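Local structure of CCMAN5 (Cellulosimicrobium cellulans, 2XSG) at residues 309-314 / 647-651; 315-319 / 363-367; 611-616 / 690-694; 720-724 / 756-760. The protein hydrolyses mannosidic linkages as a bacterial GH92-family alpha-mannosidase, and enables mannose-6-phosphate modification of yeast-produced human lysosomal enzymes. All coordinates share one frame. Residue numbers count along the deposited sequence, not the author numbering.

Contact 1 (309-314 / 647-651); sequences RLFYTH and VYRLD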
# COMPACT_ATOMS: atom_id res chain seq x y z
N ARG A 309 5.89 -14.92 11.50
CA ARG A 309 5.59 -15.04 10.07
C ARG A 309 4.71 -13.88 9.59
O ARG A 309 4.92 -13.32 8.50
CB ARG A 309 4.91 -16.37 9.78
CG ARG A 309 5.87 -17.54 9.71
CD ARG A 309 5.15 -18.83 10.05
NE ARG A 309 5.81 -19.99 9.47
CZ ARG A 309 6.86 -20.62 10.01
NH1 ARG A 309 7.40 -20.20 11.15
NH2 ARG A 309 7.37 -21.67 9.38
N LEU A 310 3.73 -13.52 10.41
CA LEU A 310 2.85 -12.40 10.13
C LEU A 310 3.66 -11.12 10.03
O LEU A 310 3.50 -10.37 9.08
CB LEU A 310 1.80 -12.22 11.21
CG LEU A 310 0.42 -12.77 10.97
CD1 LEU A 310 -0.42 -12.49 12.23
CD2 LEU A 310 -0.25 -12.18 9.69
N PHE A 311 4.55 -10.88 11.00
CA PHE A 311 5.43 -9.72 10.90
C PHE A 311 6.18 -9.66 9.56
O PHE A 311 6.13 -8.63 8.87
CB PHE A 311 6.42 -9.66 12.07
CG PHE A 311 7.33 -8.50 12.00
CD1 PHE A 311 6.92 -7.25 12.45
CD2 PHE A 311 8.60 -8.62 11.44
CE1 PHE A 311 7.75 -6.16 12.35
CE2 PHE A 311 9.44 -7.53 11.34
CZ PHE A 311 9.02 -6.29 11.80
N TYR A 312 6.90 -10.73 9.21
CA TYR A 312 7.74 -10.72 8.00
C TYR A 312 6.94 -10.64 6.70
O TYR A 312 7.39 -10.05 5.72
CB TYR A 312 8.81 -11.83 8.01
CG TYR A 312 9.96 -11.47 8.95
CD1 TYR A 312 10.87 -10.44 8.62
CD2 TYR A 312 10.10 -12.11 10.17
CE1 TYR A 312 11.89 -10.09 9.49
CE2 TYR A 312 11.12 -11.76 11.05
CZ TYR A 312 12.00 -10.74 10.71
OH TYR A 312 13.00 -10.40 11.58
N THR A 313 5.75 -11.24 6.70
CA THR A 313 4.82 -11.16 5.59
C THR A 313 4.42 -9.69 5.37
O THR A 313 4.40 -9.20 4.24
CB THR A 313 3.58 -12.04 5.82
OG1 THR A 313 3.97 -13.42 5.93
CG2 THR A 313 2.56 -11.87 4.67
N HIS A 314 4.09 -8.99 6.46
CA HIS A 314 3.68 -7.60 6.35
C HIS A 314 4.87 -6.65 6.13
O HIS A 314 4.72 -5.60 5.47
CB HIS A 314 2.79 -7.16 7.52
CG HIS A 314 1.47 -7.87 7.54
ND1 HIS A 314 0.61 -7.86 6.47
CD2 HIS A 314 0.88 -8.64 8.49
CE1 HIS A 314 -0.46 -8.57 6.75
NE2 HIS A 314 -0.33 -9.04 7.98
N VAL A 647 -8.41 -9.21 13.25
CA VAL A 647 -8.39 -8.24 12.15
C VAL A 647 -7.36 -8.70 11.13
O VAL A 647 -7.58 -8.61 9.93
CB VAL A 647 -8.09 -6.82 12.71
CG1 VAL A 647 -7.70 -5.83 11.61
CG2 VAL A 647 -9.30 -6.30 13.46
N TYR A 648 -6.24 -9.21 11.64
CA TYR A 648 -5.15 -9.72 10.83
C TYR A 648 -5.01 -11.22 11.04
O TYR A 648 -4.87 -11.66 12.19
CB TYR A 648 -3.84 -9.06 11.27
CG TYR A 648 -3.70 -7.61 10.89
CD1 TYR A 648 -4.27 -6.61 11.66
CD2 TYR A 648 -2.96 -7.25 9.77
CE1 TYR A 648 -4.14 -5.26 11.31
CE2 TYR A 648 -2.79 -5.89 9.41
CZ TYR A 648 -3.39 -4.91 10.19
OH TYR A 648 -3.24 -3.59 9.85
N ARG A 649 -5.04 -12.01 9.95
CA ARG A 649 -4.85 -13.48 10.01
C ARG A 649 -3.69 -13.91 9.12
O ARG A 649 -3.49 -13.33 8.06
CB ARG A 649 -6.11 -14.25 9.54
CG ARG A 649 -7.44 -13.78 10.11
CD ARG A 649 -8.47 -14.90 10.26
NE ARG A 649 -8.99 -14.82 11.63
CZ ARG A 649 -10.17 -15.26 12.05
NH1 ARG A 649 -11.02 -15.83 11.20
NH2 ARG A 649 -10.51 -15.11 13.33
N LEU A 650 -2.97 -14.97 9.52
CA LEU A 650 -2.03 -15.60 8.61
C LEU A 650 -2.83 -16.62 7.80
O LEU A 650 -2.77 -17.83 8.04
CB LEU A 650 -0.84 -16.26 9.33
CG LEU A 650 0.35 -16.59 8.41
CD1 LEU A 650 1.14 -15.34 8.03
CD2 LEU A 650 1.27 -17.62 9.06
N ASP A 651 -3.58 -16.09 6.83
CA ASP A 651 -4.51 -16.84 6.02
C ASP A 651 -4.66 -16.10 4.70
O ASP A 651 -4.47 -14.88 4.65
CB ASP A 651 -5.88 -16.88 6.70
CG ASP A 651 -6.79 -17.92 6.11
OD1 ASP A 651 -6.54 -19.12 6.36
OD2 ASP A 651 -7.73 -17.56 5.37
O HOH W 1 -2.96 -10.78 7.87

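Contact 2 (315-319 / 363-367); sequences LYRMF and IAYID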
# COMPACT_ATOMS: atom_id res chain seq x y z
N LEU A 315 6.04 -7.01 6.65
CA LEU A 315 7.24 -6.25 6.27
C LEU A 315 7.45 -6.36 4.74
O LEU A 315 7.73 -5.35 4.05
CB LEU A 315 8.48 -6.72 7.04
CG LEU A 315 9.75 -5.86 6.98
CD1 LEU A 315 9.54 -4.46 7.60
CD2 LEU A 315 10.93 -6.56 7.66
N TYR A 316 7.29 -7.58 4.21
CA TYR A 316 7.37 -7.79 2.76
C TYR A 316 6.39 -6.85 2.01
O TYR A 316 6.76 -6.19 1.06
CB TYR A 316 7.14 -9.27 2.43
CG TYR A 316 6.81 -9.59 0.99
CD1 TYR A 316 7.82 -9.78 0.03
CD2 TYR A 316 5.49 -9.74 0.58
CE1 TYR A 316 7.50 -10.08 -1.31
CE2 TYR A 316 5.17 -10.04 -0.74
CZ TYR A 316 6.18 -10.21 -1.68
OH TYR A 316 5.85 -10.51 -2.99
N ARG A 317 5.15 -6.79 2.48
CA ARG A 317 4.11 -5.96 1.87
C ARG A 317 4.41 -4.45 1.98
O ARG A 317 3.97 -3.67 1.14
CB ARG A 317 2.76 -6.24 2.53
CG ARG A 317 2.21 -7.65 2.35
CD ARG A 317 1.97 -7.95 0.89
NE ARG A 317 1.21 -9.18 0.71
CZ ARG A 317 1.14 -9.88 -0.42
NH1 ARG A 317 1.80 -9.48 -1.51
NH2 ARG A 317 0.42 -10.99 -0.47
N MET A 318 5.15 -4.06 3.02
CA MET A 318 5.54 -2.65 3.20
C MET A 318 6.49 -2.11 2.12
O MET A 318 6.49 -0.91 1.84
CB MET A 318 6.14 -2.43 4.60
CG MET A 318 6.68 -1.01 4.82
SD MET A 318 7.47 -0.83 6.45
CE MET A 318 6.57 -2.07 7.29
N PHE A 319 7.26 -3.00 1.49
CA PHE A 319 8.19 -2.63 0.42
C PHE A 319 7.62 -2.99 -0.98
O PHE A 319 8.20 -3.79 -1.71
CB PHE A 319 9.56 -3.32 0.63
CG PHE A 319 10.34 -2.77 1.81
CD1 PHE A 319 11.29 -1.77 1.62
CD2 PHE A 319 10.13 -3.26 3.09
CE1 PHE A 319 12.03 -1.25 2.71
CE2 PHE A 319 10.84 -2.75 4.19
CZ PHE A 319 11.79 -1.75 4.01
N ILE A 363 8.03 3.83 7.14
CA ILE A 363 9.14 3.61 6.23
C ILE A 363 10.37 4.44 6.65
O ILE A 363 11.49 3.92 6.67
CB ILE A 363 8.78 3.91 4.75
CG1 ILE A 363 7.77 2.89 4.21
CG2 ILE A 363 10.03 3.88 3.86
CD1 ILE A 363 7.17 3.29 2.86
N ALA A 364 10.14 5.70 7.02
CA ALA A 364 11.24 6.56 7.52
C ALA A 364 12.12 5.90 8.59
O ALA A 364 13.34 6.05 8.56
CB ALA A 364 10.71 7.90 8.01
N TYR A 365 11.53 5.15 9.52
CA TYR A 365 12.38 4.55 10.56
C TYR A 365 12.86 3.12 10.27
O TYR A 365 13.71 2.58 10.99
CB TYR A 365 11.83 4.76 11.98
CG TYR A 365 10.64 3.92 12.43
CD1 TYR A 365 10.74 2.54 12.54
CD2 TYR A 365 9.44 4.54 12.83
CE1 TYR A 365 9.66 1.78 12.99
CE2 TYR A 365 8.37 3.80 13.30
CZ TYR A 365 8.48 2.40 13.37
OH TYR A 365 7.43 1.65 13.83
N ILE A 366 12.36 2.52 9.18
CA ILE A 366 12.80 1.19 8.79
C ILE A 366 13.86 1.23 7.68
O ILE A 366 14.86 0.50 7.75
CB ILE A 366 11.61 0.26 8.47
CG1 ILE A 366 10.90 -0.11 9.79
CG2 ILE A 366 12.07 -1.04 7.77
CD1 ILE A 366 9.56 -0.73 9.63
N ASP A 367 13.66 2.11 6.69
CA ASP A 367 14.59 2.28 5.58
C ASP A 367 14.69 3.77 5.22
O ASP A 367 14.04 4.23 4.27
CB ASP A 367 14.15 1.45 4.38
CG ASP A 367 15.21 1.36 3.29
OD1 ASP A 367 16.17 2.17 3.28
OD2 ASP A 367 15.07 0.47 2.43

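Contact 3 (611-616 / 690-694); sequences ARAIYT and GSPFF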
# COMPACT_ATOMS: atom_id res chain seq x y z
N ALA A 611 -3.62 -1.79 21.08
CA ALA A 611 -2.58 -2.10 20.09
C ALA A 611 -2.32 -3.61 20.02
O ALA A 611 -2.37 -4.20 18.94
CB ALA A 611 -1.29 -1.34 20.38
N ARG A 612 -2.08 -4.23 21.17
CA ARG A 612 -1.87 -5.67 21.18
C ARG A 612 -3.12 -6.44 20.69
O ARG A 612 -2.98 -7.41 19.94
CB ARG A 612 -1.42 -6.17 22.56
CG ARG A 612 -1.04 -7.65 22.61
CD ARG A 612 0.23 -7.97 21.86
NE ARG A 612 0.42 -9.42 21.65
CZ ARG A 612 1.49 -10.12 22.03
NH1 ARG A 612 2.52 -9.52 22.62
NH2 ARG A 612 1.56 -11.42 21.77
N ALA A 613 -4.31 -5.97 21.07
CA ALA A 613 -5.57 -6.66 20.75
C ALA A 613 -5.96 -6.62 19.27
O ALA A 613 -6.24 -7.66 18.64
CB ALA A 613 -6.72 -6.11 21.62
N ILE A 614 -5.99 -5.41 18.71
CA ILE A 614 -6.36 -5.22 17.30
C ILE A 614 -5.44 -6.02 16.39
O ILE A 614 -5.89 -6.64 15.43
CB ILE A 614 -6.37 -3.71 16.90
CG1 ILE A 614 -7.47 -2.96 17.66
CG2 ILE A 614 -6.62 -3.52 15.36
CD1 ILE A 614 -7.29 -1.43 17.69
N TYR A 615 -4.15 -6.01 16.70
CA TYR A 615 -3.17 -6.57 15.75
C TYR A 615 -2.83 -8.05 15.99
O TYR A 615 -2.35 -8.71 15.08
CB TYR A 615 -1.90 -5.73 15.71
CG TYR A 615 -2.13 -4.37 15.12
CD1 TYR A 615 -2.10 -4.19 13.74
CD2 TYR A 615 -2.39 -3.27 15.94
CE1 TYR A 615 -2.33 -2.95 13.17
CE2 TYR A 615 -2.61 -2.02 15.39
CZ TYR A 615 -2.58 -1.86 14.00
OH TYR A 615 -2.80 -0.62 13.44
N THR A 616 -3.08 -8.56 17.19
CA THR A 616 -2.66 -9.93 17.49
C THR A 616 -3.72 -10.82 18.14
O THR A 616 -3.44 -11.99 18.39
CB THR A 616 -1.38 -10.00 18.35
OG1 THR A 616 -1.71 -9.70 19.71
CG2 THR A 616 -0.33 -9.04 17.86
N GLY A 690 3.38 2.09 21.78
CA GLY A 690 2.28 1.13 21.90
C GLY A 690 2.63 -0.05 22.78
O GLY A 690 3.07 0.13 23.92
N SER A 691 2.44 -1.26 22.25
CA SER A 691 2.75 -2.49 22.95
C SER A 691 3.66 -3.37 22.08
O SER A 691 3.16 -4.22 21.33
CB SER A 691 1.46 -3.23 23.32
OG SER A 691 1.72 -4.45 23.99
N PRO A 692 4.99 -3.16 22.16
CA PRO A 692 5.91 -3.97 21.34
C PRO A 692 5.62 -5.47 21.50
O PRO A 692 5.48 -5.94 22.64
CB PRO A 692 7.31 -3.64 21.88
CG PRO A 692 7.16 -2.47 22.79
CD PRO A 692 5.70 -2.19 23.02
N PHE A 693 5.55 -6.19 20.38
CA PHE A 693 5.14 -7.60 20.39
C PHE A 693 6.23 -8.56 20.83
O PHE A 693 5.93 -9.61 21.38
CB PHE A 693 4.72 -8.11 18.99
CG PHE A 693 3.59 -7.35 18.35
CD1 PHE A 693 2.91 -6.32 19.01
CD2 PHE A 693 3.17 -7.73 17.08
CE1 PHE A 693 1.88 -5.66 18.39
CE2 PHE A 693 2.14 -7.06 16.44
CZ PHE A 693 1.49 -6.02 17.10
N PHE A 694 7.49 -8.22 20.54
CA PHE A 694 8.58 -9.20 20.61
C PHE A 694 9.60 -8.91 21.70
O PHE A 694 9.79 -7.75 22.10
CB PHE A 694 9.26 -9.33 19.25
CG PHE A 694 8.31 -9.65 18.12
CD1 PHE A 694 7.60 -10.84 18.11
CD2 PHE A 694 8.13 -8.76 17.08
CE1 PHE A 694 6.72 -11.13 17.06
CE2 PHE A 694 7.25 -9.05 16.03
CZ PHE A 694 6.56 -10.23 16.02
O HOH W 2 3.18 -6.80 23.48

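Contact 4 (720-724 / 756-760); sequences YVQSA and SDWGT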
# COMPACT_ATOMS: atom_id res chain seq x y z
N TYR A 720 1.31 -5.09 28.74
CA TYR A 720 1.28 -3.76 29.36
C TYR A 720 2.69 -3.38 29.78
O TYR A 720 3.42 -4.22 30.33
CB TYR A 720 0.40 -3.74 30.62
CG TYR A 720 -1.09 -3.93 30.42
CD1 TYR A 720 -1.88 -2.92 29.89
CD2 TYR A 720 -1.72 -5.12 30.80
CE1 TYR A 720 -3.22 -3.08 29.71
CE2 TYR A 720 -3.09 -5.29 30.63
CZ TYR A 720 -3.84 -4.25 30.09
OH TYR A 720 -5.20 -4.38 29.90
N VAL A 721 3.06 -2.13 29.53
CA VAL A 721 4.37 -1.62 29.96
C VAL A 721 4.32 -1.33 31.46
O VAL A 721 3.38 -0.73 31.93
CB VAL A 721 4.77 -0.37 29.16
CG1 VAL A 721 6.07 0.23 29.69
CG2 VAL A 721 4.90 -0.72 27.66
N GLN A 722 5.33 -1.81 32.20
CA GLN A 722 5.41 -1.59 33.65
C GLN A 722 6.41 -0.49 33.97
O GLN A 722 6.24 0.24 34.94
CB GLN A 722 5.84 -2.87 34.38
CG GLN A 722 5.01 -4.09 34.03
CD GLN A 722 3.51 -3.91 34.35
OE1 GLN A 722 2.66 -3.95 33.44
NE2 GLN A 722 3.20 -3.74 35.62
N SER A 723 7.46 -0.40 33.17
CA SER A 723 8.50 0.61 33.33
C SER A 723 9.32 0.60 32.05
O SER A 723 9.17 -0.32 31.23
CB SER A 723 9.39 0.31 34.54
OG SER A 723 10.33 -0.70 34.22
N ALA A 724 10.17 1.61 31.88
CA ALA A 724 10.99 1.72 30.66
C ALA A 724 12.30 2.42 30.93
O ALA A 724 12.39 3.23 31.86
CB ALA A 724 10.21 2.44 29.57
N SER A 756 -0.38 -0.60 34.28
CA SER A 756 0.38 0.20 35.24
C SER A 756 0.15 1.68 34.95
O SER A 756 -0.47 2.04 33.94
CB SER A 756 1.88 -0.15 35.16
OG SER A 756 2.52 0.60 34.14
N ASP A 757 0.66 2.54 35.84
CA ASP A 757 0.62 3.98 35.64
C ASP A 757 1.89 4.52 34.94
O ASP A 757 2.12 5.74 34.91
CB ASP A 757 0.33 4.71 36.97
CG ASP A 757 1.41 4.48 38.03
OD1 ASP A 757 2.43 3.80 37.75
OD2 ASP A 757 1.25 4.99 39.16
N TRP A 758 2.70 3.64 34.36
CA TRP A 758 3.85 4.09 33.54
C TRP A 758 3.38 5.05 32.45
O TRP A 758 2.37 4.80 31.80
CB TRP A 758 4.60 2.93 32.85
CG TRP A 758 5.69 3.47 31.95
CD1 TRP A 758 6.94 3.89 32.34
CD2 TRP A 758 5.62 3.71 30.53
NE1 TRP A 758 7.64 4.34 31.26
CE2 TRP A 758 6.87 4.24 30.13
CE3 TRP A 758 4.63 3.50 29.55
CZ2 TRP A 758 7.16 4.58 28.80
CZ3 TRP A 758 4.92 3.83 28.22
CH2 TRP A 758 6.18 4.37 27.86
N GLY A 759 4.11 6.14 32.29
CA GLY A 759 3.84 7.13 31.25
C GLY A 759 2.74 8.14 31.51
O GLY A 759 2.48 8.99 30.67
N THR A 760 2.08 8.05 32.67
CA THR A 760 0.98 8.95 32.99
C THR A 760 1.47 10.32 33.44
O THR A 760 0.64 11.18 33.76
CB THR A 760 0.04 8.39 34.08
OG1 THR A 760 0.81 8.05 35.24
CG2 THR A 760 -0.71 7.17 33.58
O HOH W 3 0.58 -0.16 31.45

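Contact 1 (309-314 / 647-651)
A loop can be fastened to a helix by rings, water and aliphatic groups, as residues 647-651 illustrate against 309-314 of helix 306-318, within the GH92 catalytic domain. Their loop, between strand 638-646 and helix 665-675, also carries the calcium ligand Asp662. Tyr648 comes first: its edge points at the face of the His314 imidazole in an offset edge-to-face pair, with centroids 5.5 Å apart and planes at 83°. Tyr648 OH bonds Met666 O and His314 ND1 bonds Ser667 OG, both on helix 665-675, leaving His314 NE2 for water. At Arg649 the side chain turns away and the backbone O accepts from water 1 (2.6 Å), which also hydrogen-bonds His314 NE2 at 3.2 Å, while Leu310 CD2 packs 3.8 Å from the same Arg649 O. Leu650, centre of an inverse gamma turn, directs its side chain at the helix: CD1 lies 3.8 Å from Leu310 CD2, and CD2 3.9 Å from Arg309 CB. Direct contact is aromatic and apolar, and the polar link runs through a single water.

Contact 2 (315-319 / 363-367)
Met318, on the C-terminal part of helix 306-318, packs against two isoleucines of helix 353-366. Its CG is 4.1 Å from Ile363 CG1 and its SD is 3.8 Å from Ile366 CD1, so the neighbouring CG and SD atoms touch two residues one turn apart. Ile366 is the common partner: besides the sulfur, its CD1 meets Leu315 CD1 at 4.2 Å, and its CG2 lies 3.8 Å from Phe319 CZ, near the plane of that ring. Between CA atoms the distance is 7.8 Å for Met318 and Ile363 and 9.6 Å for Leu315 and Ile366, and side chains fill the interval. This is the ordinary logic of helix packing in a buried core, where apolar side chains one turn apart meet the partner helix. A polar group enters where Asp367 OD2 approaches the edge of Phe319 at CE1 (3.5 Å); OD2 also forms a long, weak ion pair with Arg292 NE. Asp367 stands at the junction of two helices, following 353-366 and serving as N-cap of 368-387, where its OD1 weakly accepts from Leu370 N. Around this pair, helix 665-675 covers Met318 and Ile366 through Val671, helix 275-290 packs on Leu315 and Phe319, and helix 368-387 touches Ile363 and Phe319, which places the contact among the helices of the GH92 catalytic domain.

Contact 3 (611-616 / 690-694)
Where the last turns of a helix meet a loop, small residues permit close approach and larger ones supply the grip. Ala611, in helix 604-616 of the GH92 catalytic domain, sets its CB 4.4 Å from Ser691 CB. Arg612 follows, with its CA 5.9 Å from that of Ser691, the closest pair of CA atoms. Its NH1 donates to water 2 (2.9 Å), which in turn donates to Ser691 OG (2.8 Å) and Pro692 O (2.6 Å); Thr301 OG1 also bonds NH1 and Phe693 O, and Ser691 OG bonds Phe719 O. Tyr615 contributes its CB, 3.7 Å from Phe693 CZ. Thr616 lays CG2 over the face of the Phe693 ring, 3.7 Å from its centroid, a CH-pi contact. Its OG1 donates to Arg612 O (2.6 Å) and accepts from Arg612 NE (2.9 Å), tying the arginine back onto its own helix. The loop joining strands 686-689 and 696-700 is therefore gripped by apolar contact around Phe693 and by water-mediated polar links at Ser691 and Pro692.

Contact 4 (720-724 / 756-760)
An ST turn leading into a type II beta turn, Asp757 to Thr760, lies against strand 720-726 of a mixed beta-sheet and exemplifies how a loop can cover a strand without pairing with it. Trp758 gives the most surface. Val721 CG1 sits over the face of its six-membered ring, 3.9 Å from the centroid, as a CH-pi contact, and Ala724 CB packs 3.8 Å from Trp758 CZ2. The indole nitrogen bonds Phe731 O; Phe731 is also backbone hydrogen-bonded to Ala724. Between Val721 and Ala724 the strand carries a classic beta bulge, in which Gln722 and Ser723 both face Arg750 of the adjacent strand 746-752; Ser723 CA comes within 3.8 Å of Trp758 CD1. Ser756 supplies the polar half. Water 3 accepts from its backbone N (3.0 Å) and lies 2.9 Å from Val721 O, within hydrogen-bonding reach. The serine hydroxyl is used twice: Ser756 OG donates to Val721 O at 2.7 Å and accepts from Trp758 N at 3.1 Å.

The four contacts differ in burial and in chemistry. Contact 2 is fully buried, joins helix to helix and relies chiefly on aliphatic, sulfur and aromatic packing. Contacts 1 and 3 set a helix against a loop; contact 3 is buried, contact 1 only partly so. Contact 4, the farthest from the chain centre, is partly buried, packs a loop on a strand, and has the one direct hydrogen bond between segments. Contacts 1, 3 and 4 each include a water lying between their segments. Contacts 1 and 2 share helix 306-318, on successive segments. Contacts 1 and 3 touch through Tyr648 CE1 and Tyr615 CD1, 3.3 Å apart, whereas contacts 3 and 4 merely graze.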